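Local coordinates for single-stranded DNA-binding protein WHY1, chloroplastic (Arabidopsis thaliana, PDB 4KOO) that binds single-stranded DNA in chloroplasts and nucleus, guarding the plastid genome against illegitimate recombination and modulating telomere length, at residues S14-K19 / G56-D61; V72-T77 / C87-D92; S116-N121 / A142-L147. One frame throughout, in Å; residues are numbered along the deposited sequence.

Contact 1: S14-K19 / G56-D61; sequences SIYKGK and GVRQYD
Tyr60 overlaps Tyr16 obliquely, CE2 coming to 3.5 Å from Tyr16 CD1. The two planes are 25° apart, but the rings are slid so far along each other, with centroids 5.7 Å apart, that they barely overlap. The Tyr60 hydroxyl meets the backbone of the next residue: OH gives a hydrogen bond of 2.6 Å to Lys17 O. The carbonyl oxygen lies at the edge of the Tyr60 ring, in its plane, and the donor is tilted 17° from the carbonyl plane. The same OH lies 3.4 Å from Tyr16 CB. The contact ties the end of strand 9-16, where the chain leaves the sheet for the turn into strand 20-33, to the loop that joins strands 39-53 and 66-70 of the same antiparallel sheet. Lys17 opens the KGKAAL sequence required, by similarity with relatives, for single-stranded DNA binding by Whirly proteins. Its CB points away from the loop, and NZ forms a salt bridge with Glu143 and a hydrogen bond to Pro138 O. Arg58 adds a looser cover: its chain bends at chi3 (71°), bringing NH2 to 3.6 Å from Tyr16 CB, although this part of the loop is poorly ordered. Both tyrosines also touch Ala21 on strand 20-33, and the backbone N of Tyr60 hydrogen-bonds a sulfonate oxygen of a MES molecule, probably from the crystallisation liquor.

Contact 2: V72-T77 / C87-D92; sequences VTEIGT and CEFFHD
The short helix 72-79, which follows strand 66-70 of the first Whirly sheet, packs here on strand 87-91, an outermost strand, within this chain, of the second, running nearly antiparallel to it at 165°. Glu74 spans the gap with its chain extended beyond CG. Its CB sits over a face of the Phe89 ring, 4.2 Å from the centroid, a CH-pi contact, while CG lies 3.8 Å from Phe89 CD1. At its end, OE2 accepts a hydrogen bond of 2.5 Å from His91 NE2 with its syn lone pair. The N-H points at the oxygen with an angle of 158°, and carboxylate and imidazole are nearly coplanar. Thr77, one turn on, presents CB to the edge of the Phe89 ring, and its CG2 lies 3.8 Å from Phe89 CZ and 4.0 Å from Cys87 CB. Replacing Glu74 by alanine is likely to leave His91 NE2 without its carboxylate and open a gap beside Phe89 CD1. OE1 also accepts the N-H of Ser71, and His91 stacks on Phe68 while ND1 bonds a MES sulfonate oxygen. Held between a carboxylate and a sulfonate, the imidazole is likely to be protonated in this crystal, its positive charge favoured by both anions.

Contact 3: S116-N121 / A142-L147; sequences SGHFFN and AEFAVL
Strand 118-121 and helix 142-147 run at 65° to each other, their axes 9.7 Å apart at closest approach and the CA atoms of His118 and Phe144 nearest across the gap. Between them the imidazole of His118 and the ring of Phe144 form a face-to-face stack, with centroids 3.9 Å apart and planes only 2° from parallel. The overlap is almost complete: Phe144 CZ stands over the centre of the imidazole, and His118 ND1 over that of the phenyl ring. Phe144 has CG anti to the backbone N (chi1 -166°), which carries the ring out from the helix to lie flat on the histidine. Phe120, two residues along the strand, comes in at about a right angle and meets Phe144 edge to edge, CE1 to CE1 at 4.1 Å. Its CZ also touches a methyl of the next helical turn, Leu147 CD1, at 4.1 Å. Strand 131-139 flanks the site, Ile139 touching both Phe120 and Phe144, while Val109 of strand 103-111 meets Phe120. On the helix, Val146 and Leu147 reach His13 of strand 9-16, and Ala142, Ala145 and Val146 pack against helix 72-79 of a neighbouring subunit.

Overall arrangement
Contact 3 is the buried one of the three, made of stacked rings and a methyl between sheet and helix. Contacts 1 and 2 lie at the surface and add polar bonds: a tyrosine hydroxyl on a backbone carbonyl in contact 1, a histidine on a carboxylate in contact 2. Contact 1 ties a strand end of the first sheet to a loop; contacts 2 and 3 each set a helix against the second. Contacts 1 and 3 touch through the Lys17-Glu143 salt bridge and Ile15 beside Leu147, whereas contacts 1 and 2 stay about 14 Å apart at their nearest atoms. Between subunits, the helices of contacts 2 and 3 pack together within the tetramer.

Contact 1: S14-K19 / G56-D61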
ATOM      1  N   SER A  14       1.202   7.049  19.865  1.00 15.44           N
ATOM      2  CA  SER A  14       2.117   7.320  20.966  1.00 18.83           C
ATOM      3  C   SER A  14       2.963   6.137  21.324  1.00 21.32           C
ATOM      4  O   SER A  14       2.548   4.969  21.232  1.00 20.30           O
ATOM      5  CB  SER A  14       1.327   7.756  22.205  1.00 20.21           C
ATOM      6  OG  SER A  14       0.671   8.978  21.931  1.00 20.82           O
ATOM      7  N   ILE A  15       4.159   6.461  21.767  1.00 16.77           N
ATOM      8  CA  ILE A  15       5.082   5.503  22.363  1.00 17.43           C
ATOM      9  C   ILE A  15       5.480   6.070  23.708  1.00 21.95           C
ATOM     10  O   ILE A  15       5.970   7.195  23.784  1.00 18.38           O
ATOM     11  CB  ILE A  15       6.310   5.343  21.472  1.00 19.42           C
ATOM     12  CG1 ILE A  15       5.881   4.737  20.138  1.00 19.01           C
ATOM     13  CG2 ILE A  15       7.412   4.502  22.142  1.00 16.69           C
ATOM     14  CD1 ILE A  15       6.956   4.748  19.101  1.00 21.42           C
ATOM     15  N   TYR A  16       5.223   5.301  24.761  1.00 19.61           N
ATOM     16  CA  TYR A  16       5.527   5.686  26.130  1.00 21.70           C
ATOM     17  C   TYR A  16       6.717   4.900  26.694  1.00 23.79           C
ATOM     18  O   TYR A  16       6.688   3.672  26.723  1.00 25.39           O
ATOM     19  CB  TYR A  16       4.291   5.401  26.985  1.00 23.77           C
ATOM     20  CG  TYR A  16       3.059   6.115  26.505  1.00 21.24           C
ATOM     21  CD1 TYR A  16       2.939   7.481  26.648  1.00 25.17           C
ATOM     22  CD2 TYR A  16       2.003   5.416  25.915  1.00 25.15           C
ATOM     23  CE1 TYR A  16       1.821   8.145  26.215  1.00 25.49           C
ATOM     24  CE2 TYR A  16       0.883   6.074  25.490  1.00 28.78           C
ATOM     25  CZ  TYR A  16       0.793   7.429  25.644  1.00 28.07           C
ATOM     26  OH  TYR A  16      -0.319   8.105  25.218  1.00 31.08           O
ATOM     27  N   LYS A  17       7.776   5.587  27.123  1.00 19.79           N
ATOM     28  CA  LYS A  17       8.934   4.889  27.710  1.00 19.20           C
ATOM     29  C   LYS A  17       9.244   5.425  29.120  1.00 22.94           C
ATOM     30  O   LYS A  17       8.487   6.227  29.664  1.00 26.09           O
ATOM     31  CB  LYS A  17      10.147   4.971  26.776  1.00 21.16           C
ATOM     32  CG  LYS A  17       9.914   4.249  25.458  1.00 23.03           C
ATOM     33  CD  LYS A  17       9.880   2.721  25.701  1.00 23.75           C
ATOM     34  CE  LYS A  17       9.368   1.947  24.496  1.00 21.39           C
ATOM     35  NZ  LYS A  17      10.187   2.144  23.342  1.00 22.20           N
ATOM     36  N   GLY A  18      10.332   4.946  29.703  1.00 25.17           N
ATOM     37  CA  GLY A  18      10.663   5.217  31.091  1.00 29.49           C
ATOM     38  C   GLY A  18      10.857   6.683  31.404  1.00 29.59           C
ATOM     39  O   GLY A  18      10.368   7.176  32.415  1.00 31.28           O
ATOM     40  N   LYS A  19      11.550   7.390  30.522  1.00 25.10           N
ATOM     41  CA  LYS A  19      11.878   8.787  30.763  1.00 29.37           C
ATOM     42  C   LYS A  19      11.232   9.783  29.809  1.00 28.10           C
ATOM     43  O   LYS A  19      11.391  10.977  29.976  1.00 27.16           O
ATOM     44  CB  LYS A  19      13.394   8.949  30.741  1.00 33.18           C
ATOM     45  CG  LYS A  19      14.090   8.086  31.780  1.00 37.02           C
ATOM     46  CD  LYS A  19      13.612   8.416  33.207  1.00 42.04           C
ATOM     47  CE  LYS A  19      13.693   9.927  33.518  1.00 52.60           C
ATOM     48  NZ  LYS A  19      13.259  10.302  34.911  1.00 56.13           N
ATOM     49  N   GLY A  56       7.007  11.097  36.823  1.00 53.97           N
ATOM     50  CA  GLY A  56       6.470  10.009  37.620  1.00 66.68           C
ATOM     51  C   GLY A  56       6.281   8.736  36.818  1.00 73.31           C
ATOM     52  O   GLY A  56       6.653   8.667  35.639  1.00 71.13           O
ATOM     53  N   VAL A  57       5.707   7.720  37.459  1.00 70.46           N
ATOM     54  CA  VAL A  57       5.475   6.440  36.798  1.00 67.38           C
ATOM     55  C   VAL A  57       4.487   6.617  35.654  1.00 65.92           C
ATOM     56  O   VAL A  57       3.337   7.016  35.862  1.00 70.36           O
ATOM     57  CB  VAL A  57       4.951   5.358  37.775  1.00 74.23           C
ATOM     58  CG1 VAL A  57       3.614   5.773  38.400  1.00 68.31           C
ATOM     59  CG2 VAL A  57       4.820   4.017  37.058  1.00 67.38           C
ATOM     60  N   ARG A  58       4.963   6.336  34.446  1.00 70.41           N
ATOM     61  CA  ARG A  58       4.168   6.456  33.221  1.00 60.99           C
ATOM     62  C   ARG A  58       3.131   7.587  33.252  1.00 52.45           C
ATOM     63  O   ARG A  58       1.948   7.400  32.977  1.00 48.02           O
ATOM     64  CB  ARG A  58       3.561   5.101  32.866  1.00 64.78           C
ATOM     65  CG  ARG A  58       4.657   4.049  32.652  1.00 73.78           C
ATOM     66  CD  ARG A  58       4.112   2.659  32.357  1.00 83.92           C
ATOM     67  NE  ARG A  58       3.501   2.565  31.033  1.00 78.54           N
ATOM     68  CZ  ARG A  58       4.177   2.395  29.900  1.00 58.93           C
ATOM     69  NH1 ARG A  58       5.507   2.315  29.902  1.00 58.43           N
ATOM     70  NH2 ARG A  58       3.516   2.315  28.756  1.00 55.83           N
ATOM     71  N   GLN A  59       3.617   8.768  33.620  1.00 53.08           N
ATOM     72  CA  GLN A  59       2.932  10.024  33.360  1.00 49.67           C
ATOM     73  C   GLN A  59       3.999  10.928  32.760  1.00 31.92           C
ATOM     74  O   GLN A  59       5.184  10.740  33.035  1.00 36.90           O
ATOM     75  CB  GLN A  59       2.378  10.640  34.645  1.00 54.43           C
ATOM     76  CG  GLN A  59       0.882  10.421  34.850  1.00 66.81           C
ATOM     77  CD  GLN A  59       0.370  11.070  36.121  1.00 75.50           C
ATOM     78  OE1 GLN A  59      -0.539  11.904  36.086  1.00 77.44           O
ATOM     79  NE2 GLN A  59       0.952  10.689  37.257  1.00 80.91           N
ATOM     80  N   TYR A  60       3.576  11.903  31.964  1.00 35.68           N
ATOM     81  CA  TYR A  60       4.515  12.789  31.275  1.00 32.10           C
ATOM     82  C   TYR A  60       4.029  14.219  31.383  1.00 26.74           C
ATOM     83  O   TYR A  60       2.839  14.467  31.452  1.00 32.13           O
ATOM     84  CB  TYR A  60       4.638  12.352  29.807  1.00 27.84           C
ATOM     85  CG  TYR A  60       4.984  10.886  29.707  1.00 22.81           C
ATOM     86  CD1 TYR A  60       6.307  10.469  29.707  1.00 24.78           C
ATOM     87  CD2 TYR A  60       3.992   9.916  29.673  1.00 24.70           C
ATOM     88  CE1 TYR A  60       6.632   9.136  29.652  1.00 26.06           C
ATOM     89  CE2 TYR A  60       4.308   8.575  29.621  1.00 23.94           C
ATOM     90  CZ  TYR A  60       5.633   8.186  29.601  1.00 24.60           C
ATOM     91  OH  TYR A  60       5.994   6.851  29.541  1.00 26.93           O
ATOM     92  N   ASP A  61       4.958  15.164  31.371  1.00 33.46           N
ATOM     93  CA  ASP A  61       4.592  16.556  31.509  1.00 29.36           C
ATOM     94  C   ASP A  61       4.523  17.266  30.161  1.00 25.96           C
ATOM     95  O   ASP A  61       5.535  17.736  29.659  1.00 26.14           O
ATOM     96  CB  ASP A  61       5.596  17.241  32.438  1.00 31.12           C
ATOM     97  CG  ASP A  61       5.192  18.657  32.802  1.00 39.71           C
ATOM     98  OD1 ASP A  61       4.199  19.177  32.231  1.00 35.38           O
ATOM     99  OD2 ASP A  61       5.903  19.248  33.655  1.00 37.78           O
TER

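Contact 2: V72-T77 / C87-D92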
ATOM      1  N   VAL A  72       6.949  16.121   4.112  1.00 13.93           N
ATOM      2  CA  VAL A  72       6.947  15.078   3.076  1.00 11.42           C
ATOM      3  C   VAL A  72       8.362  14.617   2.688  1.00 16.71           C
ATOM      4  O   VAL A  72       8.638  13.424   2.681  1.00 11.03           O
ATOM      5  CB  VAL A  72       6.189  15.565   1.887  1.00 12.45           C
ATOM      6  CG1 VAL A  72       6.416  14.688   0.638  1.00 13.43           C
ATOM      7  CG2 VAL A  72       4.696  15.610   2.260  1.00 14.60           C
ATOM      8  N   THR A  73       9.250  15.561   2.381  1.00 12.49           N
ATOM      9  CA  THR A  73      10.628  15.184   2.006  1.00 11.56           C
ATOM     10  C   THR A  73      11.385  14.498   3.146  1.00 14.12           C
ATOM     11  O   THR A  73      12.101  13.520   2.904  1.00 10.58           O
ATOM     12  CB  THR A  73      11.399  16.417   1.428  1.00 15.45           C
ATOM     13  OG1 THR A  73      10.606  17.012   0.390  1.00 14.97           O
ATOM     14  CG2 THR A  73      12.706  15.998   0.865  1.00 18.18           C
ATOM     15  N   GLU A  74      11.210  14.948   4.394  1.00 13.22           N
ATOM     16  CA  GLU A  74      11.844  14.286   5.542  1.00 12.87           C
ATOM     17  C   GLU A  74      11.320  12.888   5.757  1.00 13.62           C
ATOM     18  O   GLU A  74      12.053  11.974   6.107  1.00 11.11           O
ATOM     19  CB  GLU A  74      11.694  15.127   6.816  1.00 15.34           C
ATOM     20  CG  GLU A  74      12.393  16.457   6.621  1.00 16.62           C
ATOM     21  CD  GLU A  74      12.110  17.523   7.670  1.00 24.41           C
ATOM     22  OE1 GLU A  74      10.983  17.609   8.204  1.00 20.45           O
ATOM     23  OE2 GLU A  74      13.059  18.316   7.910  1.00 22.97           O
ATOM     24  N   ILE A  75      10.024  12.707   5.535  1.00 11.01           N
ATOM     25  CA  ILE A  75       9.472  11.357   5.580  1.00 10.24           C
ATOM     26  C   ILE A  75      10.108  10.480   4.483  1.00 11.92           C
ATOM     27  O   ILE A  75      10.386   9.306   4.694  1.00 14.10           O
ATOM     28  CB  ILE A  75       7.946  11.397   5.463  1.00 10.50           C
ATOM     29  CG1 ILE A  75       7.344  12.137   6.652  1.00 13.26           C
ATOM     30  CG2 ILE A  75       7.392  10.014   5.368  1.00 12.23           C
ATOM     31  CD1 ILE A  75       5.949  12.672   6.338  1.00 14.89           C
ATOM     32  N   GLY A  76      10.371  11.063   3.330  1.00 11.34           N
ATOM     33  CA  GLY A  76      11.095  10.390   2.284  1.00 11.59           C
ATOM     34  C   GLY A  76      12.442   9.891   2.728  1.00 11.00           C
ATOM     35  O   GLY A  76      12.835   8.762   2.421  1.00 10.43           O
ATOM     36  N   THR A  77      13.170  10.719   3.478  1.00 12.39           N
ATOM     37  CA  THR A  77      14.426  10.294   4.053  1.00 13.99           C
ATOM     38  C   THR A  77      14.234   9.092   4.943  1.00 15.05           C
ATOM     39  O   THR A  77      14.987   8.121   4.849  1.00 13.39           O
ATOM     40  CB  THR A  77      15.073  11.436   4.886  1.00 15.29           C
ATOM     41  OG1 THR A  77      15.446  12.509   4.021  1.00 14.38           O
ATOM     42  CG2 THR A  77      16.237  10.953   5.687  1.00 17.83           C
ATOM     43  N   CYS A  87      20.204   9.480  10.455  1.00 16.36           N
ATOM     44  CA  CYS A  87      19.819  10.721   9.802  1.00 17.14           C
ATOM     45  C   CYS A  87      19.602  11.813  10.844  1.00 16.88           C
ATOM     46  O   CYS A  87      19.472  11.561  12.050  1.00 16.08           O
ATOM     47  CB  CYS A  87      18.618  10.572   8.868  1.00 20.82           C
ATOM     48  SG  CYS A  87      17.051  10.142   9.602  1.00 21.80           S
ATOM     49  N   GLU A  88      19.597  13.032  10.352  1.00 16.33           N
ATOM     50  CA  GLU A  88      19.536  14.187  11.211  1.00 13.70           C
ATOM     51  C   GLU A  88      18.862  15.303  10.426  1.00 12.92           C
ATOM     52  O   GLU A  88      19.161  15.471   9.233  1.00 14.61           O
ATOM     53  CB  GLU A  88      20.964  14.551  11.587  1.00 23.03           C
ATOM     54  CG  GLU A  88      21.076  15.589  12.648  1.00 28.91           C
ATOM     55  CD  GLU A  88      22.514  15.759  13.103  1.00 34.90           C
ATOM     56  OE1 GLU A  88      23.437  15.558  12.271  1.00 32.43           O
ATOM     57  OE2 GLU A  88      22.696  16.070  14.289  1.00 44.97           O
ATOM     58  N   PHE A  89      17.943  16.019  11.073  1.00 12.65           N
ATOM     59  CA  PHE A  89      17.235  17.115  10.468  1.00 12.85           C
ATOM     60  C   PHE A  89      17.356  18.380  11.299  1.00 15.62           C
ATOM     61  O   PHE A  89      17.280  18.339  12.547  1.00 14.82           O
ATOM     62  CB  PHE A  89      15.758  16.802  10.372  1.00 13.30           C
ATOM     63  CG  PHE A  89      15.447  15.487   9.694  1.00 14.52           C
ATOM     64  CD1 PHE A  89      15.552  15.354   8.336  1.00 15.16           C
ATOM     65  CD2 PHE A  89      15.045  14.401  10.437  1.00 21.60           C
ATOM     66  CE1 PHE A  89      15.251  14.125   7.706  1.00 17.75           C
ATOM     67  CE2 PHE A  89      14.728  13.182   9.816  1.00 18.82           C
ATOM     68  CZ  PHE A  89      14.813  13.073   8.447  1.00 19.31           C
ATOM     69  N   PHE A  90      17.531  19.491  10.590  1.00 14.98           N
ATOM     70  CA  PHE A  90      17.761  20.803  11.212  1.00 15.25           C
ATOM     71  C   PHE A  90      16.665  21.768  10.828  1.00 13.33           C
ATOM     72  O   PHE A  90      16.471  22.031   9.651  1.00 15.76           O
ATOM     73  CB  PHE A  90      19.131  21.370  10.746  1.00 18.00           C
ATOM     74  CG  PHE A  90      20.258  20.432  10.934  1.00 20.45           C
ATOM     75  CD1 PHE A  90      20.967  20.393  12.135  1.00 21.99           C
ATOM     76  CD2 PHE A  90      20.642  19.575   9.914  1.00 22.59           C
ATOM     77  CE1 PHE A  90      22.009  19.520  12.310  1.00 20.56           C
ATOM     78  CE2 PHE A  90      21.690  18.690  10.093  1.00 24.40           C
ATOM     79  CZ  PHE A  90      22.373  18.656  11.287  1.00 23.52           C
ATOM     80  N   HIS A  91      15.956  22.317  11.823  1.00 13.85           N
ATOM     81  CA  HIS A  91      14.849  23.217  11.593  1.00 12.93           C
ATOM     82  C   HIS A  91      15.000  24.555  12.303  1.00 21.20           C
ATOM     83  O   HIS A  91      15.483  24.612  13.409  1.00 16.56           O
ATOM     84  CB  HIS A  91      13.552  22.614  12.106  1.00 18.32           C
ATOM     85  CG  HIS A  91      12.972  21.562  11.209  1.00 20.27           C
ATOM     86  ND1 HIS A  91      11.742  20.991  11.451  1.00 20.90           N
ATOM     87  CD2 HIS A  91      13.431  21.000  10.066  1.00 20.38           C
ATOM     88  CE1 HIS A  91      11.480  20.102  10.507  1.00 19.80           C
ATOM     89  NE2 HIS A  91      12.484  20.086   9.653  1.00 17.57           N
ATOM     90  N   ASP A  92      14.547  25.605  11.639  1.00 19.23           N
ATOM     91  CA  ASP A  92      14.252  26.889  12.296  1.00 22.07           C
ATOM     92  C   ASP A  92      12.757  27.146  12.142  1.00 20.12           C
ATOM     93  O   ASP A  92      12.303  27.404  11.033  1.00 26.83           O
ATOM     94  CB  ASP A  92      15.041  28.002  11.609  1.00 22.00           C
ATOM     95  CG  ASP A  92      14.697  29.396  12.149  1.00 23.36           C
ATOM     96  OD1 ASP A  92      13.722  29.521  12.923  1.00 21.47           O
ATOM     97  OD2 ASP A  92      15.427  30.337  11.765  1.00 25.86           O
TER

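Contact 3: S116-N121 / A142-L147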
ATOM      1  N   SER A 116      18.790  -3.713  17.994  1.00 26.88           N
ATOM      2  CA  SER A 116      18.002  -3.664  16.786  1.00 28.29           C
ATOM      3  C   SER A 116      17.007  -2.506  16.782  1.00 20.03           C
ATOM      4  O   SER A 116      16.342  -2.289  15.766  1.00 25.20           O
ATOM      5  CB  SER A 116      17.265  -4.977  16.623  1.00 32.16           C
ATOM      6  OG  SER A 116      16.465  -5.178  17.762  1.00 27.77           O
ATOM      7  N   GLY A 117      16.912  -1.757  17.879  1.00 18.44           N
ATOM      8  CA  GLY A 117      16.011  -0.626  17.924  1.00 20.75           C
ATOM      9  C   GLY A 117      16.652   0.652  17.404  1.00 23.35           C
ATOM     10  O   GLY A 117      17.724   0.630  16.803  1.00 19.95           O
ATOM     11  N   HIS A 118      15.956   1.755  17.602  1.00 17.25           N
ATOM     12  CA  HIS A 118      16.405   3.079  17.168  1.00 16.11           C
ATOM     13  C   HIS A 118      16.152   4.000  18.331  1.00 20.49           C
ATOM     14  O   HIS A 118      15.452   3.639  19.274  1.00 20.30           O
ATOM     15  CB  HIS A 118      15.599   3.588  15.967  1.00 16.82           C
ATOM     16  CG  HIS A 118      16.085   3.102  14.643  1.00 14.68           C
ATOM     17  ND1 HIS A 118      15.931   1.801  14.229  1.00 19.23           N
ATOM     18  CD2 HIS A 118      16.783   3.727  13.659  1.00 18.64           C
ATOM     19  CE1 HIS A 118      16.474   1.649  13.030  1.00 20.50           C
ATOM     20  NE2 HIS A 118      16.999   2.803  12.660  1.00 18.14           N
ATOM     21  N   PHE A 119      16.728   5.192  18.272  1.00 20.39           N
ATOM     22  CA  PHE A 119      16.251   6.283  19.096  1.00 15.13           C
ATOM     23  C   PHE A 119      15.883   7.494  18.263  1.00 16.21           C
ATOM     24  O   PHE A 119      16.381   7.681  17.154  1.00 14.27           O
ATOM     25  CB  PHE A 119      17.242   6.624  20.194  1.00 18.34           C
ATOM     26  CG  PHE A 119      18.497   7.308  19.721  1.00 21.24           C
ATOM     27  CD1 PHE A 119      18.530   8.679  19.503  1.00 22.58           C
ATOM     28  CD2 PHE A 119      19.664   6.579  19.536  1.00 19.84           C
ATOM     29  CE1 PHE A 119      19.717   9.298  19.090  1.00 24.02           C
ATOM     30  CE2 PHE A 119      20.833   7.186  19.130  1.00 25.28           C
ATOM     31  CZ  PHE A 119      20.864   8.549  18.915  1.00 26.93           C
ATOM     32  N   PHE A 120      14.981   8.306  18.808  1.00 16.83           N
ATOM     33  CA  PHE A 120      14.738   9.654  18.336  1.00 14.50           C
ATOM     34  C   PHE A 120      15.260  10.601  19.426  1.00 16.30           C
ATOM     35  O   PHE A 120      14.990  10.425  20.617  1.00 18.18           O
ATOM     36  CB  PHE A 120      13.258   9.951  18.182  1.00 16.99           C
ATOM     37  CG  PHE A 120      12.612   9.359  16.963  1.00 19.86           C
ATOM     38  CD1 PHE A 120      12.819   8.050  16.608  1.00 30.86           C
ATOM     39  CD2 PHE A 120      11.766  10.131  16.181  1.00 26.65           C
ATOM     40  CE1 PHE A 120      12.205   7.525  15.474  1.00 26.09           C
ATOM     41  CE2 PHE A 120      11.147   9.610  15.051  1.00 26.98           C
ATOM     42  CZ  PHE A 120      11.366   8.307  14.705  1.00 24.96           C
ATOM     43  N   ASN A 121      16.012  11.603  19.021  1.00 15.19           N
ATOM     44  CA  ASN A 121      16.433  12.619  19.979  1.00 15.14           C
ATOM     45  C   ASN A 121      16.098  13.981  19.421  1.00 14.09           C
ATOM     46  O   ASN A 121      16.507  14.291  18.288  1.00 19.22           O
ATOM     47  CB  ASN A 121      17.927  12.509  20.211  1.00 20.51           C
ATOM     48  CG  ASN A 121      18.401  13.387  21.354  1.00 25.40           C
ATOM     49  OD1 ASN A 121      18.270  13.019  22.519  1.00 22.02           O
ATOM     50  ND2 ASN A 121      18.888  14.581  21.024  1.00 21.76           N
ATOM     51  N   ALA A 142      10.099  -3.346  16.560  1.00 12.25           N
ATOM     52  CA  ALA A 142       8.678  -3.519  16.234  1.00 14.61           C
ATOM     53  C   ALA A 142       7.964  -2.169  16.170  1.00 13.01           C
ATOM     54  O   ALA A 142       7.212  -1.929  15.249  1.00 12.88           O
ATOM     55  CB  ALA A 142       8.010  -4.389  17.275  1.00 14.32           C
ATOM     56  N   GLU A 143       8.239  -1.293  17.140  1.00 12.95           N
ATOM     57  CA  GLU A 143       7.665   0.055  17.174  1.00 12.42           C
ATOM     58  C   GLU A 143       8.089   0.876  15.948  1.00 14.54           C
ATOM     59  O   GLU A 143       7.300   1.600  15.369  1.00 13.35           O
ATOM     60  CB  GLU A 143       8.074   0.767  18.466  1.00 14.58           C
ATOM     61  CG  GLU A 143       7.415   0.218  19.701  1.00 17.46           C
ATOM     62  CD  GLU A 143       8.028   0.702  21.003  1.00 23.70           C
ATOM     63  OE1 GLU A 143       9.199   1.123  20.999  1.00 21.42           O
ATOM     64  OE2 GLU A 143       7.341   0.619  22.041  1.00 23.75           O
ATOM     65  N   PHE A 144       9.362   0.750  15.560  1.00 12.74           N
ATOM     66  CA  PHE A 144       9.903   1.470  14.412  1.00 11.17           C
ATOM     67  C   PHE A 144       9.244   0.988  13.143  1.00 11.07           C
ATOM     68  O   PHE A 144       8.942   1.789  12.235  1.00 12.77           O
ATOM     69  CB  PHE A 144      11.422   1.270  14.354  1.00 12.23           C
ATOM     70  CG  PHE A 144      12.123   2.208  13.422  1.00 11.44           C
ATOM     71  CD1 PHE A 144      12.310   3.537  13.774  1.00 19.86           C
ATOM     72  CD2 PHE A 144      12.583   1.777  12.204  1.00 17.93           C
ATOM     73  CE1 PHE A 144      12.933   4.417  12.896  1.00 21.32           C
ATOM     74  CE2 PHE A 144      13.225   2.666  11.317  1.00 18.49           C
ATOM     75  CZ  PHE A 144      13.406   3.956  11.676  1.00 16.27           C
ATOM     76  N   ALA A 145       8.973  -0.312  13.084  1.00 12.99           N
ATOM     77  CA  ALA A 145       8.344  -0.903  11.924  1.00 11.85           C
ATOM     78  C   ALA A 145       6.920  -0.387  11.770  1.00 14.80           C
ATOM     79  O   ALA A 145       6.480  -0.146  10.652  1.00  9.89           O
ATOM     80  CB  ALA A 145       8.344  -2.441  11.993  1.00 14.24           C
ATOM     81  N   VAL A 146       6.213  -0.204  12.889  1.00 12.87           N
ATOM     82  CA  VAL A 146       4.885   0.436  12.844  1.00 11.30           C
ATOM     83  C   VAL A 146       4.979   1.888  12.333  1.00 11.94           C
ATOM     84  O   VAL A 146       4.184   2.336  11.494  1.00 11.59           O
ATOM     85  CB  VAL A 146       4.231   0.403  14.242  1.00 14.79           C
ATOM     86  CG1 VAL A 146       2.907   1.175  14.280  1.00 12.15           C
ATOM     87  CG2 VAL A 146       3.976  -1.028  14.644  1.00 19.77           C
ATOM     88  N   LEU A 147       5.952   2.639  12.856  1.00 11.62           N
ATOM     89  CA  LEU A 147       6.165   4.003  12.375  1.00 12.76           C
ATOM     90  C   LEU A 147       6.433   4.016  10.862  1.00 12.07           C
ATOM     91  O   LEU A 147       5.844   4.814  10.121  1.00 12.11           O
ATOM     92  CB  LEU A 147       7.286   4.699  13.159  1.00 14.22           C
ATOM     93  CG  LEU A 147       7.054   5.019  14.630  1.00 16.11           C
ATOM     94  CD1 LEU A 147       8.291   5.652  15.224  1.00 17.50           C
ATOM     95  CD2 LEU A 147       5.861   5.925  14.801  1.00 16.91           C
TER